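Local coordinates for protein UDP-glucose 4-epimerase (Campylobacter jejuni subsp. jejuni serotype O:2, PDB 7K3P) that catalyses the C4 epimerisation of UDP-glucose, and probably of UDP-N-acetylglucosamine, with a tightly held nicotinamide cofactor, at residues V130-F135 / D260-N265; F183-L188 / N265-F270; L227-D232 / F295-A300. The protein carries 2 engineered substitutions. All coordinates share one frame; numbering follows the deposited sequence.

Interaction 1 of 3, residues V130-F135 / D260-N265; sequences VNKFIF and DYLKEN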
loop_
_atom_site.group_PDB
_atom_site.type_symbol
_atom_site.label_atom_id
_atom_site.label_comp_id
_atom_site.label_asym_id
_atom_site.label_seq_id
_atom_site.Cartn_x
_atom_site.Cartn_y
_atom_site.Cartn_z
ATOM N N VAL A 130 7.982 -19.946 5.485
ATOM C CA VAL A 130 8.612 -19.073 6.460
ATOM C C VAL A 130 7.442 -18.465 7.202
ATOM O O VAL A 130 6.709 -17.626 6.653
ATOM C CB VAL A 130 9.468 -17.983 5.816
ATOM C CG1 VAL A 130 10.244 -17.248 6.883
ATOM C CG2 VAL A 130 10.446 -18.587 4.805
ATOM N N ASN A 131 7.223 -18.924 8.428
ATOM C CA ASN A 131 5.980 -18.602 9.113
ATOM C C ASN A 131 6.137 -17.671 10.316
ATOM O O ASN A 131 5.193 -17.446 11.070
ATOM C CB ASN A 131 5.230 -19.886 9.478
ATOM C CG ASN A 131 4.359 -20.380 8.335
ATOM O OD1 ASN A 131 3.712 -19.580 7.654
ATOM N ND2 ASN A 131 4.339 -21.694 8.116
ATOM N N LYS A 132 7.340 -17.145 10.488
ATOM C CA LYS A 132 7.581 -16.076 11.449
ATOM C C LYS A 132 8.269 -14.913 10.734
ATOM O O LYS A 132 9.355 -15.073 10.170
ATOM C CB LYS A 132 8.430 -16.582 12.622
ATOM C CG LYS A 132 7.686 -17.625 13.491
ATOM C CD LYS A 132 8.631 -18.339 14.438
ATOM C CE LYS A 132 7.871 -19.411 15.226
ATOM N NZ LYS A 132 8.787 -20.106 16.156
ATOM N N PHE A 133 7.626 -13.748 10.755
ATOM C CA PHE A 133 8.121 -12.577 10.026
ATOM C C PHE A 133 8.249 -11.387 10.985
ATOM O O PHE A 133 7.242 -10.889 11.481
ATOM C CB PHE A 133 7.128 -12.248 8.897
ATOM C CG PHE A 133 7.668 -11.305 7.851
ATOM C CD1 PHE A 133 7.991 -9.991 8.168
ATOM C CD2 PHE A 133 7.824 -11.734 6.537
ATOM C CE1 PHE A 133 8.483 -9.114 7.188
ATOM C CE2 PHE A 133 8.315 -10.879 5.556
ATOM C CZ PHE A 133 8.645 -9.565 5.877
ATOM N N ILE A 134 9.473 -10.944 11.270
ATOM C CA ILE A 134 9.633 -9.764 12.112
ATOM C C ILE A 134 9.897 -8.561 11.197
ATOM O O ILE A 134 10.869 -8.557 10.422
ATOM C CB ILE A 134 10.708 -9.960 13.220
ATOM C CG1 ILE A 134 10.245 -11.032 14.229
ATOM C CG2 ILE A 134 10.945 -8.656 13.979
ATOM C CD1 ILE A 134 10.731 -12.398 13.913
ATOM N N PHE A 135 9.006 -7.569 11.250
ATOM C CA PHE A 135 9.084 -6.417 10.336
ATOM C C PHE A 135 9.458 -5.137 11.073
ATOM O O PHE A 135 8.762 -4.723 12.017
ATOM C CB PHE A 135 7.747 -6.241 9.620
ATOM C CG PHE A 135 7.713 -5.083 8.648
ATOM C CD1 PHE A 135 8.736 -4.902 7.723
ATOM C CD2 PHE A 135 6.630 -4.205 8.635
ATOM C CE1 PHE A 135 8.699 -3.830 6.811
ATOM C CE2 PHE A 135 6.573 -3.141 7.730
ATOM C CZ PHE A 135 7.613 -2.958 6.810
ATOM N N ASP A 260 11.469 -14.292 19.733
ATOM C CA ASP A 260 11.187 -15.147 20.891
ATOM C C ASP A 260 9.698 -15.142 21.184
ATOM O O ASP A 260 9.093 -16.196 21.398
ATOM C CB ASP A 260 11.970 -14.675 22.122
ATOM C CG ASP A 260 13.448 -15.014 22.039
ATOM O OD1 ASP A 260 13.803 -15.947 21.278
ATOM O OD2 ASP A 260 14.258 -14.349 22.739
ATOM N N TYR A 261 9.097 -13.955 21.143
ATOM C CA TYR A 261 7.667 -13.814 21.416
ATOM C C TYR A 261 6.789 -14.647 20.475
ATOM O O TYR A 261 5.752 -15.171 20.894
ATOM C CB TYR A 261 7.246 -12.330 21.381
ATOM C CG TYR A 261 5.753 -12.121 21.300
ATOM C CD1 TYR A 261 5.120 -12.050 20.069
ATOM C CD2 TYR A 261 4.968 -11.994 22.454
ATOM C CE1 TYR A 261 3.757 -11.867 19.972
ATOM C CE2 TYR A 261 3.580 -11.811 22.366
ATOM C CZ TYR A 261 2.993 -11.751 21.107
ATOM O OH TYR A 261 1.641 -11.564 20.951
ATOM N N LEU A 262 7.181 -14.751 19.202
ATOM C CA LEU A 262 6.364 -15.490 18.221
ATOM C C LEU A 262 6.389 -17.028 18.393
ATOM O O LEU A 262 5.663 -17.750 17.690
ATOM C CB LEU A 262 6.738 -15.108 16.772
ATOM C CG LEU A 262 6.254 -13.751 16.231
ATOM C CD1 LEU A 262 6.630 -13.574 14.752
ATOM C CD2 LEU A 262 4.746 -13.595 16.397
ATOM N N LYS A 263 7.216 -17.536 19.310
ATOM C CA LYS A 263 7.249 -18.987 19.560
ATOM C C LYS A 263 5.893 -19.529 20.020
ATOM O O LYS A 263 5.389 -20.505 19.469
ATOM C CB LYS A 263 8.334 -19.361 20.574
ATOM C CG LYS A 263 9.755 -19.361 20.007
ATOM C CD LYS A 263 10.767 -20.027 20.957
ATOM C CE LYS A 263 10.342 -21.450 21.339
ATOM N NZ LYS A 263 11.388 -22.185 22.120
ATOM N N GLU A 264 5.293 -18.886 21.018
ATOM C CA GLU A 264 4.049 -19.396 21.604
ATOM C C GLU A 264 2.908 -18.411 21.455
ATOM O O GLU A 264 1.775 -18.682 21.871
ATOM C CB GLU A 264 4.235 -19.678 23.099
ATOM C CG GLU A 264 5.599 -20.228 23.482
ATOM C CD GLU A 264 5.697 -21.718 23.268
ATOM O OE1 GLU A 264 4.729 -22.302 22.722
ATOM O OE2 GLU A 264 6.740 -22.301 23.647
ATOM N N ASN A 265 3.205 -17.256 20.875
ATOM C CA ASN A 265 2.214 -16.200 20.820
ATOM C C ASN A 265 1.798 -15.851 19.407
ATOM O O ASN A 265 2.500 -16.168 18.447
ATOM C CB ASN A 265 2.720 -14.973 21.576
ATOM C CG ASN A 265 2.923 -15.264 23.049
ATOM O OD1 ASN A 265 1.954 -15.441 23.783
ATOM N ND2 ASN A 265 4.183 -15.353 23.479
#
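Leu262 meets Lys132 and Ile134 with an aliphatic branch, and the flat groups stand back from this meeting: Phe133 CB points away from 260-265 and its ring packs on Ile122, Cys125 and Leu173, while one face of the Tyr261 ring carries Asn265 CB, 3.2 Å above its plane and displaced toward the rim. Tyr261 also stands edge-to-face with Phe270. The setting is the parallel sheet of the Rossmann-type NAD-binding fold, where strand 132-136 meets the turn that joins helix 248-261 to strand 268-271. Leucine suits this position because its branched end can press on backbone and side chains alike. Its CG lies anti to the carbonyl carbon (chi1 -75°), and with an extended chi2 this brings CD1 to the strand, 4.1 Å from the backbone N of Phe133. The same methyl reaches Lys132 CB at 4.1 Å and Ile134 CD1 at 4.3 Å. Ile134, a beta-branched residue well suited to a strand, continues this apolar layer under His255, Ala258 and Leu259 of the helix.

Lys132 works in two parts. Its extended methylene chain runs past Leu262, with CE 3.7 Å from Leu262 O, an oxygen that accepts a hydrogen bond from Lys184 NZ. Its ammonium end passes Lys263, NZ lying 4.0 Å from Lys263 CG, and the two lysine chains cross at a slant. Lys263 bends at its third torsion, and the two NZ atoms lie 6.8 Å apart, which probably limits their repulsion. No hydrogen bond spans the two segments. The turn of 260-265 is held from within, where Asn265 ND2 gives its hydrogen to a lone pair of Tyr261 O at 3.0 Å, in the plane of that carbonyl.

Interaction 2 of 3, residues F183-L188 / N265-F270; sequences FKHCIL and NESNVF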
loop_
_atom_site.group_PDB
_atom_site.type_symbol
_atom_site.label_atom_id
_atom_site.label_comp_id
_atom_site.label_asym_id
_atom_site.label_seq_id
_atom_site.Cartn_x
_atom_site.Cartn_y
_atom_site.Cartn_z
ATOM N N PHE A 183 0.804 -18.338 9.391
ATOM C CA PHE A 183 1.819 -17.317 9.141
ATOM C C PHE A 183 1.770 -16.237 10.222
ATOM O O PHE A 183 0.767 -15.519 10.335
ATOM C CB PHE A 183 1.631 -16.688 7.740
ATOM C CG PHE A 183 2.570 -15.545 7.457
ATOM C CD1 PHE A 183 3.885 -15.786 7.074
ATOM C CD2 PHE A 183 2.130 -14.224 7.559
ATOM C CE1 PHE A 183 4.765 -14.729 6.803
ATOM C CE2 PHE A 183 2.993 -13.159 7.296
ATOM C CZ PHE A 183 4.309 -13.405 6.920
ATOM N N LYS A 184 2.854 -16.115 10.992
ATOM C CA LYS A 184 2.925 -15.159 12.103
ATOM C C LYS A 184 3.852 -13.979 11.817
ATOM O O LYS A 184 4.993 -14.151 11.370
ATOM C CB LYS A 184 3.416 -15.839 13.390
ATOM C CG LYS A 184 2.454 -16.827 14.056
ATOM C CD LYS A 184 3.087 -17.245 15.391
ATOM C CE LYS A 184 2.269 -18.262 16.172
ATOM N NZ LYS A 184 3.076 -18.671 17.369
ATOM N N HIS A 185 3.372 -12.780 12.115
ATOM C CA HIS A 185 4.176 -11.585 11.919
ATOM C C HIS A 185 4.248 -10.807 13.222
ATOM O O HIS A 185 3.290 -10.779 13.986
ATOM C CB HIS A 185 3.579 -10.696 10.824
ATOM C CG HIS A 185 2.270 -10.063 11.189
ATOM N ND1 HIS A 185 1.055 -10.645 10.886
ATOM C CD2 HIS A 185 1.982 -8.893 11.817
ATOM C CE1 HIS A 185 0.077 -9.859 11.309
ATOM N NE2 HIS A 185 0.607 -8.794 11.879
ATOM N N CYS A 186 5.393 -10.184 13.470
ATOM C CA CYS A 186 5.488 -9.230 14.551
ATOM C C CYS A 186 6.056 -7.932 14.001
ATOM O O CYS A 186 7.168 -7.907 13.480
ATOM C CB CYS A 186 6.392 -9.762 15.655
ATOM S SG CYS A 186 6.300 -8.765 17.163
ATOM N N ILE A 187 5.284 -6.861 14.113
ATOM C CA ILE A 187 5.703 -5.569 13.598
ATOM C C ILE A 187 6.257 -4.698 14.709
ATOM O O ILE A 187 5.622 -4.544 15.759
ATOM C CB ILE A 187 4.522 -4.838 12.950
ATOM C CG1 ILE A 187 4.123 -5.536 11.642
ATOM C CG2 ILE A 187 4.886 -3.356 12.713
ATOM C CD1 ILE A 187 2.654 -5.325 11.268
ATOM N N LEU A 188 7.429 -4.112 14.484
ATOM C CA LEU A 188 8.018 -3.213 15.476
ATOM C C LEU A 188 8.013 -1.761 14.966
ATOM O O LEU A 188 8.529 -1.472 13.874
ATOM C CB LEU A 188 9.447 -3.664 15.834
ATOM C CG LEU A 188 9.569 -5.079 16.415
ATOM C CD1 LEU A 188 10.998 -5.397 16.808
ATOM C CD2 LEU A 188 8.661 -5.211 17.630
ATOM N N ASN A 265 3.205 -17.256 20.875
ATOM C CA ASN A 265 2.214 -16.200 20.820
ATOM C C ASN A 265 1.798 -15.851 19.407
ATOM O O ASN A 265 2.500 -16.168 18.447
ATOM C CB ASN A 265 2.720 -14.973 21.576
ATOM C CG ASN A 265 2.923 -15.264 23.049
ATOM O OD1 ASN A 265 1.954 -15.441 23.783
ATOM N ND2 ASN A 265 4.183 -15.353 23.479
ATOM N N GLU A 266 0.637 -15.217 19.294
ATOM C CA GLU A 266 0.072 -14.888 17.994
ATOM C C GLU A 266 0.697 -13.611 17.423
ATOM O O GLU A 266 1.562 -12.988 18.055
ATOM C CB GLU A 266 -1.446 -14.751 18.095
ATOM C CG GLU A 266 -2.162 -16.084 18.256
ATOM C CD GLU A 266 -2.014 -16.987 17.031
ATOM O OE1 GLU A 266 -2.930 -16.977 16.178
ATOM O OE2 GLU A 266 -0.989 -17.703 16.921
ATOM N N SER A 267 0.273 -13.245 16.216
ATOM C CA SER A 267 0.794 -12.052 15.548
ATOM C C SER A 267 0.544 -10.813 16.403
ATOM O O SER A 267 -0.432 -10.761 17.158
ATOM C CB SER A 267 0.134 -11.898 14.176
ATOM O OG SER A 267 0.604 -12.904 13.294
ATOM N N ASN A 268 1.427 -9.823 16.312
ATOM C CA ASN A 268 1.244 -8.612 17.107
ATOM C C ASN A 268 2.062 -7.442 16.588
ATOM O O ASN A 268 2.965 -7.622 15.761
ATOM C CB ASN A 268 1.608 -8.878 18.577
ATOM C CG ASN A 268 0.611 -8.259 19.543
ATOM O OD1 ASN A 268 -0.032 -7.254 19.231
ATOM N ND2 ASN A 268 0.470 -8.864 20.719
ATOM N N VAL A 269 1.757 -6.247 17.095
ATOM C CA VAL A 269 2.552 -5.057 16.789
ATOM C C VAL A 269 2.995 -4.406 18.099
ATOM O O VAL A 269 2.216 -4.332 19.053
ATOM C CB VAL A 269 1.754 -4.079 15.884
ATOM C CG1 VAL A 269 0.347 -3.859 16.450
ATOM C CG2 VAL A 269 2.491 -2.757 15.706
ATOM N N PHE A 270 4.251 -3.971 18.161
ATOM C CA PHE A 270 4.795 -3.381 19.377
ATOM C C PHE A 270 5.508 -2.089 19.055
ATOM O O PHE A 270 6.303 -2.038 18.100
ATOM C CB PHE A 270 5.860 -4.289 20.024
ATOM C CG PHE A 270 5.326 -5.581 20.578
ATOM C CD1 PHE A 270 4.496 -5.588 21.693
ATOM C CD2 PHE A 270 5.696 -6.792 20.002
ATOM C CE1 PHE A 270 4.018 -6.784 22.214
ATOM C CE2 PHE A 270 5.220 -8.004 20.513
ATOM C CZ PHE A 270 4.373 -7.999 21.627
#
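His185 holds its ring between its own backbone N and carbonyl carbon (chi1 68°), which stands the imidazole beside Ser267, while Ser267 puts OG beside its own N (chi1 -71°) and so aims the hydroxyl at the backbone of His185. These groups sit at the start of a parallel strand pair, 184-189 with 268-271, at one margin of the Rossmann-type sheet. His185 N donates to Ser267 OG at 3.0 Å and 169°, a side-chain bond that extends the strand pairing below its first bridge. Ser267 CB lies over one face of the imidazole as a CH-pi contact, and ND1 is held by Ser177 of helix 161-179.

Beyond this, Asn268 N bonds to His185 O, Ile187 N to Asn268 O, and Phe270 N to Ile187 O, the last at 2.8 Å. On one face of the sheet Cys186 SG approaches the edge of the Phe270 ring, 3.5 Å from CD2. Leu188 CD2 comes to the same ring edge, and the helix 315-320 packs on the aromatic residue as well. On the other face Ile187 and Val269, both beta-branched, touch through their CG2 methyls at 3.9 Å.

Lys184 suits the start of the pair: its long extended chain brings NZ to Asn265 O at 2.8 Å, above the carbonyl plane, and NZ also donates to Leu262 O. Glu266 OE2, 4.2 Å from that NZ, is beyond a salt bridge but may slightly stabilise the ammonium charge. Asn268 OD1, also bound by Lys316, accepts a hydrogen bond from Val269 N at 3.0 Å.

Interaction 3 of 3, residues L227-D232 / F295-A300; sequences LFIFGD and FKVELA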
loop_
_atom_site.group_PDB
_atom_site.type_symbol
_atom_site.label_atom_id
_atom_site.label_comp_id
_atom_site.label_asym_id
_atom_site.label_seq_id
_atom_site.Cartn_x
_atom_site.Cartn_y
_atom_site.Cartn_z
ATOM N N LEU A 227 22.975 24.770 16.648
ATOM C CA LEU A 227 21.794 23.993 17.027
ATOM C C LEU A 227 20.784 24.966 17.634
ATOM O O LEU A 227 21.123 25.733 18.534
ATOM C CB LEU A 227 22.164 22.901 18.042
ATOM C CG LEU A 227 21.101 21.919 18.546
ATOM C CD1 LEU A 227 21.760 20.688 19.160
ATOM C CD2 LEU A 227 20.174 22.572 19.563
ATOM N N PHE A 228 19.551 24.950 17.145
ATOM C CA PHE A 228 18.546 25.863 17.670
ATOM C C PHE A 228 17.583 25.149 18.614
ATOM O O PHE A 228 17.076 24.074 18.298
ATOM C CB PHE A 228 17.765 26.511 16.523
ATOM C CG PHE A 228 18.501 27.636 15.834
ATOM C CD1 PHE A 228 18.682 28.858 16.474
ATOM C CD2 PHE A 228 18.990 27.482 14.547
ATOM C CE1 PHE A 228 19.351 29.905 15.844
ATOM C CE2 PHE A 228 19.656 28.526 13.907
ATOM C CZ PHE A 228 19.834 29.737 14.558
ATOM N N ILE A 229 17.337 25.740 19.779
ATOM C CA ILE A 229 16.269 25.256 20.639
ATOM C C ILE A 229 15.014 26.064 20.340
ATOM O O ILE A 229 14.952 27.253 20.667
ATOM C CB ILE A 229 16.590 25.440 22.122
ATOM C CG1 ILE A 229 17.942 24.823 22.473
ATOM C CG2 ILE A 229 15.491 24.823 22.975
ATOM C CD1 ILE A 229 18.246 24.889 23.962
ATOM N N PHE A 230 14.019 25.433 19.726
ATOM C CA PHE A 230 12.769 26.115 19.420
ATOM C C PHE A 230 11.797 26.047 20.582
ATOM O O PHE A 230 11.034 25.085 20.702
ATOM C CB PHE A 230 12.140 25.534 18.158
ATOM C CG PHE A 230 12.949 25.786 16.923
ATOM C CD1 PHE A 230 12.986 27.049 16.349
ATOM C CD2 PHE A 230 13.684 24.765 16.342
ATOM C CE1 PHE A 230 13.742 27.288 15.204
ATOM C CE2 PHE A 230 14.437 24.994 15.207
ATOM C CZ PHE A 230 14.465 26.259 14.635
ATOM N N GLY A 231 11.832 27.067 21.440
ATOM C CA GLY A 231 10.943 27.132 22.590
ATOM C C GLY A 231 11.571 26.548 23.844
ATOM O O GLY A 231 12.122 25.434 23.816
ATOM N N ASP A 232 11.492 27.300 24.943
ATOM C CA ASP A 232 12.018 26.856 26.226
ATOM C C ASP A 232 11.003 27.102 27.332
ATOM O O ASP A 232 11.353 27.107 28.512
ATOM C CB ASP A 232 13.356 27.538 26.554
ATOM C CG ASP A 232 13.209 29.039 26.833
ATOM O OD1 ASP A 232 12.187 29.646 26.436
ATOM O OD2 ASP A 232 14.141 29.615 27.435
ATOM N N PHE A 295 29.706 23.112 21.247
ATOM C CA PHE A 295 29.163 23.636 19.990
ATOM C C PHE A 295 28.146 24.742 20.238
ATOM O O PHE A 295 27.627 24.881 21.347
ATOM C CB PHE A 295 28.548 22.514 19.132
ATOM C CG PHE A 295 27.467 21.731 19.829
ATOM C CD1 PHE A 295 26.153 22.187 19.838
ATOM C CD2 PHE A 295 27.766 20.533 20.469
ATOM C CE1 PHE A 295 25.154 21.466 20.481
ATOM C CE2 PHE A 295 26.778 19.806 21.114
ATOM C CZ PHE A 295 25.470 20.272 21.122
ATOM N N LYS A 296 27.871 25.526 19.197
ATOM C CA LYS A 296 26.967 26.676 19.303
ATOM C C LYS A 296 25.483 26.292 19.382
ATOM O O LYS A 296 24.947 25.655 18.465
ATOM C CB LYS A 296 27.181 27.634 18.121
ATOM C CG LYS A 296 28.600 28.193 18.008
ATOM C CD LYS A 296 28.702 29.298 16.953
ATOM C CE LYS A 296 28.577 28.752 15.536
ATOM N NZ LYS A 296 29.652 27.771 15.210
ATOM N N VAL A 297 24.823 26.686 20.471
ATOM C CA VAL A 297 23.364 26.571 20.561
ATOM C C VAL A 297 22.683 27.905 20.884
ATOM O O VAL A 297 23.174 28.689 21.707
ATOM C CB VAL A 297 22.898 25.453 21.536
ATOM C CG1 VAL A 297 24.083 24.766 22.190
ATOM C CG2 VAL A 297 21.925 26.000 22.569
ATOM N N GLU A 298 21.555 28.157 20.218
ATOM C CA GLU A 298 20.815 29.401 20.393
ATOM C C GLU A 298 19.346 29.145 20.691
ATOM O O GLU A 298 18.716 28.264 20.095
ATOM C CB GLU A 298 20.930 30.285 19.145
ATOM C CG GLU A 298 21.169 31.754 19.456
ATOM C CD GLU A 298 22.622 32.044 19.774
ATOM O OE1 GLU A 298 23.464 31.898 18.857
ATOM O OE2 GLU A 298 22.920 32.415 20.935
ATOM N N LEU A 299 18.807 29.923 21.622
ATOM C CA LEU A 299 17.395 29.871 21.959
ATOM C C LEU A 299 16.587 30.508 20.844
ATOM O O LEU A 299 16.911 31.601 20.377
ATOM C CB LEU A 299 17.154 30.642 23.250
ATOM C CG LEU A 299 16.618 29.865 24.446
ATOM C CD1 LEU A 299 17.517 28.672 24.718
ATOM C CD2 LEU A 299 16.528 30.761 25.679
ATOM N N ALA A 300 15.532 29.827 20.414
ATOM C CA ALA A 300 14.603 30.396 19.446
ATOM C C ALA A 300 13.197 30.317 20.002
ATOM O O ALA A 300 12.957 29.605 20.981
ATOM C CB ALA A 300 14.691 29.664 18.122
HETATM O O HOH W 1 12.828 30.667 23.265
#
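Ala300 N donates to Ile229 O at 2.7 Å, the shortest hydrogen bond between the two segments, and Gly231 N in turn donates to Ala300 O at 2.8 Å from above the carbonyl plane. A water lies doubtfully close to that same oxygen, and its bond to Asp232 OD1 is weak. Glycine suits position 231 because at its backbone angles (phi 93°) a CB would be jammed against the carbonyl O of Phe230. At the strand start, Leu227 N bonds to Lys296 O.

The face of Leu227, Ile229, Val297 and Leu299 is apolar, buried at Leu227 and Ile229 and more exposed at Leu299. Ile229 CD1 sits 3.9 Å from Leu299 CD1 and also reaches Val297 CG2, while Phe295 joins with CE1 3.7 Å from Leu227 CD1. Helix 280-291 packs on both Leu227 and Ile229, and helix 212-220 on Leu227. On the other face Phe228 CE1 lies 3.7 Å from Glu298 CB, and the short methyl of Ala300 lets the Phe230 ring come close, CD1 to CB 3.6 Å. This parallel two-stranded sheet backed by helices is consistent with the smaller, C-terminal substrate-binding domain of extended short-chain dehydrogenase/reductase epimerases.

In the fold
Interactions 1 and 2 belong to one neighbourhood, their centres about 6 Å apart, and share Asn265. Strands 132-136 and 184-189 are neighbours in the same sheet, where Phe133 N probably bonds to Lys184 O. Interaction 1 is the more buried: the turn that joins helix 248-261 to strand 268-271 lies on a strand by apolar and lysine-methylene contacts, with no hydrogen bond across, whereas interaction 2 joins strand to strand through backbone bonds with a polar start. Interaction 3 repeats that parallel pairing across the centre of the chain, its centre about 40 Å from that of interaction 2, in a separate two-stranded sheet with a mainly apolar face packed on helices and more exposed residues.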